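Local coordinates for UPF0403 protein yphP (Bacillus subtilis, PDB 3FHK) that removes bacillithiol from S-bacillithiolated proteins as a dithiol bacilliredoxin of the thioredoxin superfamily, and has protein disulfide isomerase activity, at residues V52-G57 / P105-M110; A60-P65 / H125-H130. The protein carries 2 engineered substitutions. All coordinates share one frame; numbering follows the deposited sequence. Where two conformers were deposited one is given.

Interaction 1. Residues V52-G57 / P105-M110; sequences VNSVCG and PSSPSM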
loop_
_atom_site.group_PDB
_atom_site.type_symbol
_atom_site.label_atom_id
_atom_site.label_comp_id
_atom_site.label_asym_id
_atom_site.label_seq_id
_atom_site.Cartn_x
_atom_site.Cartn_y
_atom_site.Cartn_z
ATOM N N VAL A 52 26.743 11.250 -7.075
ATOM C CA VAL A 52 25.555 11.416 -6.265
ATOM C C VAL A 52 24.426 10.652 -6.924
ATOM O O VAL A 52 23.863 11.083 -7.940
ATOM C CB VAL A 52 25.186 12.880 -6.099
ATOM C CG1 VAL A 52 23.866 12.991 -5.350
ATOM C CG2 VAL A 52 26.293 13.589 -5.350
ATOM N N ASN A 53 24.121 9.501 -6.338
ATOM C CA ASN A 53 23.196 8.550 -6.919
ATOM C C ASN A 53 21.757 8.972 -6.640
ATOM O O ASN A 53 21.523 9.883 -5.846
ATOM C CB ASN A 53 23.489 7.152 -6.368
ATOM C CG ASN A 53 23.000 6.044 -7.285
ATOM O OD1 ASN A 53 22.460 6.301 -8.363
ATOM N ND2 ASN A 53 23.177 4.802 -6.851
ATOM N N SER A 54 20.804 8.320 -7.305
ATOM C CA SER A 54 19.392 8.688 -7.211
ATOM C C SER A 54 18.515 7.574 -7.787
ATOM O O SER A 54 18.979 6.768 -8.582
ATOM C CB SER A 54 19.138 9.997 -7.973
ATOM O OG SER A 54 17.755 10.177 -8.266
ATOM N N VAL A 55 17.243 7.545 -7.397
ATOM C CA VAL A 55 16.306 6.520 -7.871
ATOM C C VAL A 55 15.721 6.806 -9.263
ATOM O O VAL A 55 15.195 5.915 -9.931
ATOM C CB VAL A 55 15.143 6.349 -6.868
ATOM C CG1 VAL A 55 14.142 5.333 -7.370
ATOM C CG2 VAL A 55 15.675 5.921 -5.521
ATOM N N CYS A 56 15.794 8.058 -9.697
ATOM C CA CYS A 56 15.089 8.460 -10.907
ATOM C C CYS A 56 15.651 7.800 -12.170
ATOM O O CYS A 56 16.770 7.297 -12.190
ATOM C CB CYS A 56 15.127 9.975 -11.044
ATOM S SG CYS A 56 16.805 10.568 -11.092
ATOM N N GLY A 57 14.853 7.818 -13.227
ATOM C CA GLY A 57 15.194 7.170 -14.474
ATOM C C GLY A 57 16.529 7.604 -15.041
ATOM O O GLY A 57 17.267 6.793 -15.589
ATOM N N PRO A 105 22.511 21.856 -4.842
ATOM C CA PRO A 105 22.223 20.416 -4.793
ATOM C C PRO A 105 21.435 19.959 -6.014
ATOM O O PRO A 105 20.529 20.669 -6.448
ATOM C CB PRO A 105 21.345 20.280 -3.548
ATOM C CG PRO A 105 20.751 21.637 -3.344
ATOM C CD PRO A 105 21.763 22.619 -3.829
ATOM N N SER A 106 21.788 18.798 -6.564
ATOM C CA SER A 106 20.982 18.147 -7.586
ATOM C C SER A 106 21.322 16.665 -7.630
ATOM O O SER A 106 22.342 16.234 -7.092
ATOM C CB SER A 106 21.177 18.792 -8.965
ATOM O OG SER A 106 22.436 18.463 -9.534
ATOM N N SER A 107 20.477 15.896 -8.304
ATOM C CA SER A 107 20.515 14.444 -8.213
ATOM C C SER A 107 19.888 13.846 -9.476
ATOM O O SER A 107 18.767 14.211 -9.839
ATOM C CB SER A 107 19.705 14.027 -6.985
ATOM O OG SER A 107 19.823 12.651 -6.729
ATOM N N PRO A 108 20.607 12.950 -10.172
ATOM C CA PRO A 108 21.981 12.529 -9.901
ATOM C C PRO A 108 22.927 13.653 -10.267
ATOM O O PRO A 108 22.550 14.553 -11.004
ATOM C CB PRO A 108 22.178 11.376 -10.892
ATOM C CG PRO A 108 21.276 11.754 -12.041
ATOM C CD PRO A 108 20.051 12.227 -11.336
ATOM N N SER A 109 24.144 13.607 -9.751
ATOM C CA SER A 109 25.159 14.555 -10.179
ATOM C C SER A 109 26.517 13.922 -9.915
ATOM O O SER A 109 26.600 12.876 -9.274
ATOM C CB SER A 109 24.980 15.913 -9.475
ATOM O OG SER A 109 25.052 15.788 -8.060
ATOM N N MET A 110 27.579 14.533 -10.420
ATOM C CA MET A 110 28.909 13.955 -10.259
ATOM C C MET A 110 29.951 15.042 -9.986
ATOM O O MET A 110 29.878 16.136 -10.539
ATOM C CB MET A 110 29.283 13.150 -11.501
ATOM C CG MET A 110 28.376 11.942 -11.772
ATOM S SD MET A 110 28.833 11.010 -13.259
ATOM C CE MET A 110 27.713 11.741 -14.441
#

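Interaction 2. Residues A60-P65 / H125-H130; sequences AGLARP and HEIEGH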
loop_
_atom_site.group_PDB
_atom_site.type_symbol
_atom_site.label_atom_id
_atom_site.label_comp_id
_atom_site.label_asym_id
_atom_site.label_seq_id
_atom_site.Cartn_x
_atom_site.Cartn_y
_atom_site.Cartn_z
ATOM N N ALA A 60 19.502 5.935 -13.626
ATOM C CA ALA A 60 19.544 4.568 -14.168
ATOM C C ALA A 60 19.996 4.522 -15.619
ATOM O O ALA A 60 20.813 3.685 -15.999
ATOM C CB ALA A 60 18.161 3.899 -14.043
ATOM N N GLY A 61 19.451 5.418 -16.431
ATOM C CA GLY A 61 19.694 5.394 -17.862
ATOM C C GLY A 61 20.931 6.139 -18.325
ATOM O O GLY A 61 21.447 5.882 -19.417
ATOM N N LEU A 62 21.425 7.061 -17.510
ATOM C CA LEU A 62 22.535 7.895 -17.963
ATOM C C LEU A 62 23.690 7.967 -16.969
ATOM O O LEU A 62 24.824 7.617 -17.302
ATOM C CB LEU A 62 22.043 9.301 -18.304
ATOM C CG LEU A 62 20.888 9.369 -19.306
ATOM C CD1 LEU A 62 20.307 10.774 -19.376
ATOM C CD2 LEU A 62 21.342 8.909 -20.681
ATOM N N ALA A 63 23.395 8.412 -15.753
ATOM C CA ALA A 63 24.447 8.731 -14.794
ATOM C C ALA A 63 25.266 7.516 -14.369
ATOM O O ALA A 63 26.487 7.515 -14.520
ATOM C CB ALA A 63 23.871 9.444 -13.585
ATOM N N ARG A 64 24.605 6.495 -13.820
ATOM C CA ARG A 64 25.320 5.300 -13.361
ATOM C C ARG A 64 26.098 4.615 -14.494
ATOM O O ARG A 64 27.288 4.336 -14.352
ATOM C CB ARG A 64 24.380 4.315 -12.648
ATOM C CG ARG A 64 23.879 4.837 -11.301
ATOM C CD ARG A 64 23.345 3.720 -10.403
ATOM N NE ARG A 64 22.161 3.097 -10.988
ATOM C CZ ARG A 64 20.913 3.495 -10.765
ATOM N NH1 ARG A 64 20.682 4.510 -9.949
ATOM N NH2 ARG A 64 19.895 2.876 -11.352
ATOM N N PRO A 65 25.432 4.372 -15.633
ATOM C CA PRO A 65 26.135 3.687 -16.726
ATOM C C PRO A 65 27.328 4.513 -17.219
ATOM O O PRO A 65 28.397 3.957 -17.494
ATOM C CB PRO A 65 25.071 3.574 -17.826
ATOM C CG PRO A 65 23.746 3.772 -17.131
ATOM C CD PRO A 65 24.004 4.602 -15.919
ATOM N N HIS A 125 21.442 18.866 -14.721
ATOM C CA HIS A 125 21.043 19.406 -16.025
ATOM C C HIS A 125 22.071 19.127 -17.113
ATOM O O HIS A 125 21.799 19.312 -18.295
ATOM C CB HIS A 125 20.702 20.902 -15.944
ATOM C CG HIS A 125 21.892 21.798 -15.781
ATOM N ND1 HIS A 125 22.219 22.392 -14.582
ATOM C CD2 HIS A 125 22.821 22.217 -16.675
ATOM C CE1 HIS A 125 23.305 23.131 -14.738
ATOM N NE2 HIS A 125 23.689 23.041 -15.998
ATOM N N GLU A 126 23.243 18.652 -16.703
ATOM C CA GLU A 126 24.309 18.304 -17.630
ATOM C C GLU A 126 24.174 16.828 -17.959
ATOM O O GLU A 126 24.883 16.286 -18.815
ATOM C CB GLU A 126 25.668 18.571 -16.989
ATOM C CG GLU A 126 26.653 19.295 -17.879
ATOM C CD GLU A 126 26.395 20.783 -17.937
ATOM O OE1 GLU A 126 27.105 21.536 -17.237
ATOM O OE2 GLU A 126 25.476 21.201 -18.669
ATOM N N ILE A 127 23.241 16.186 -17.268
ATOM C CA ILE A 127 23.010 14.758 -17.419
ATOM C C ILE A 127 21.655 14.480 -18.062
ATOM O O ILE A 127 21.575 13.855 -19.119
ATOM C CB ILE A 127 23.077 14.038 -16.059
ATOM C CG1 ILE A 127 24.464 14.225 -15.435
ATOM C CG2 ILE A 127 22.717 12.549 -16.219
ATOM C CD1 ILE A 127 24.651 13.531 -14.078
ATOM N N GLU A 128 20.593 14.943 -17.415
ATOM C CA GLU A 128 19.252 14.780 -17.946
ATOM C C GLU A 128 19.139 15.425 -19.314
ATOM O O GLU A 128 19.696 16.497 -19.549
ATOM C CB GLU A 128 18.232 15.412 -17.007
ATOM C CG GLU A 128 16.826 15.468 -17.576
ATOM C CD GLU A 128 15.805 15.746 -16.499
ATOM O OE1 GLU A 128 16.003 16.706 -15.722
ATOM O OE2 GLU A 128 14.808 14.997 -16.424
ATOM N N GLY A 129 18.413 14.764 -20.213
ATOM C CA GLY A 129 18.193 15.287 -21.547
ATOM C C GLY A 129 19.354 15.093 -22.505
ATOM O O GLY A 129 19.221 15.377 -23.690
ATOM N N HIS A 130 20.491 14.615 -22.002
ATOM C CA HIS A 130 21.644 14.308 -22.856
ATOM C C HIS A 130 21.752 12.798 -23.065
ATOM O O HIS A 130 21.054 12.025 -22.409
ATOM C CB HIS A 130 22.945 14.829 -22.231
ATOM C CG HIS A 130 22.892 16.268 -21.847
ATOM N ND1 HIS A 130 23.512 17.259 -22.577
ATOM C CD2 HIS A 130 22.270 16.893 -20.817
ATOM C CE1 HIS A 130 23.282 18.429 -22.011
ATOM N NE2 HIS A 130 22.529 18.234 -20.944
#

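Interaction 1. Residues V52-G57 / P105-M110
Val52 and Ser109 form an antiparallel hydrogen-bonded pair where strand 47-53 ends and strand 109-114 begins. Val52 N reaches Ser109 O at 2.7 Å, and Ser109 N returns to Val52 O at 3.1 Å. Val52 O also receives a CA-H contact from Pro108 CA, 3.1 Å away. The two paired side chains share one face of the sheet, with Ser109 OG lying 3.5 Å from Val52 CB. That hydroxyl turns back along its own segment: at chi1 59° it sits between the backbone N and the carbonyl carbon, from where it donates to Ser106 O at 2.9 Å, coming from above the carbonyl plane. An alanine in place of Ser109 would probably cost Ser106 O the hydroxyl that grips it, beside the weak bond from Arg97, and open a small gap beside Val52. Pro108 follows a cis peptide bond, the cis-proline that proteins of the thioredoxin fold place beside their redox cysteines. Its ring packs on Cys58 of the CXC motif and, in the conformer given, comes near Cys56 SG, a tentative approach because a second conformer was modelled. Ser54, with OG anti to the backbone N (chi1 162°), accepts from Cys56 N at 3.2 Å in a nearly straight bond (172°), an ST turn that brings Cys56 to the N-cap of helix 57-73. Across the contact, Ser107 OG packs 3.0 Å from Ser54 CB, a close fit for which small serines suit both places, while Ser107 O is bound by Arg124.

Interaction 2. Residues A60-P65 / H125-H130
Leu62 and Ile127 meet where helix 57-73 faces the loop between strand 117-122 and helix 132-146, and no hydrogen bond spans the two segments. Leu62 has the most surface buried here. Its CB lies 3.9 Å from Ile127 CG2, while the far branch reaches across the turn beyond: Leu62 CD1 comes within 3.3 Å of Ile127 O and 3.4 Å of His130 O. The aliphatic tip thus rests against two backbone carbonyl oxygens, and its other methyl, CD2, also lies near His130 O. Ile127 divides its side chain between two helix residues. CG2, anti to the backbone N, is the branch that meets Leu62; the longer arm, extended at chi2 -179°, carries CD1 to 4.2 Å from Ala63 CB. Beta-branched isoleucine therefore covers two neighbouring positions of the helix at once, and the small alanine lets the loop lie near its surface. In the thioredoxin fold this helix begins at the redox cysteines, and here Leu62 also lies near Cys58, so the packing is set one turn along from the active site. Leu62 and Ile127 both touch Ile135, which brings helix 132-146 into the same apolar cluster. The loop keeps its shape through a type II beta turn from Ile127 to His130, closed by a bond from His130 N to Ile127 O; Gly129 takes the positive phi (79°) that the third position of such a turn requires. The His130 ring is held at both nitrogens, NE2 donating to His125 O at 3.0 Å and ND1 bonded to Glu134. Glu128, directed away from the helix, forms a salt bridge with Arg124.

The two contacts lie side by side, their centres about 9 Å apart, and their segments alternate along the chain: 52-57, 60-65, 105-110, 125-130. Strand 47-53 is followed, after a short turn, by helix 57-73, with the CXC motif at its N-terminal end, so the first segments of both contacts belong to one strand-to-helix unit, and each finds its partner in the later part of the chain. They also touch. Arg64 probably hydrogen-bonds Asn53, Pro108 packs on Ala63, and Met110 on Ile127. Interaction 1 holds the strand end that carries the cis-proline, close to the nucleophilic cysteines, while interaction 2 seats the helix that follows them against the last loop. Arg124 serves both, binding Ser107 and Glu128.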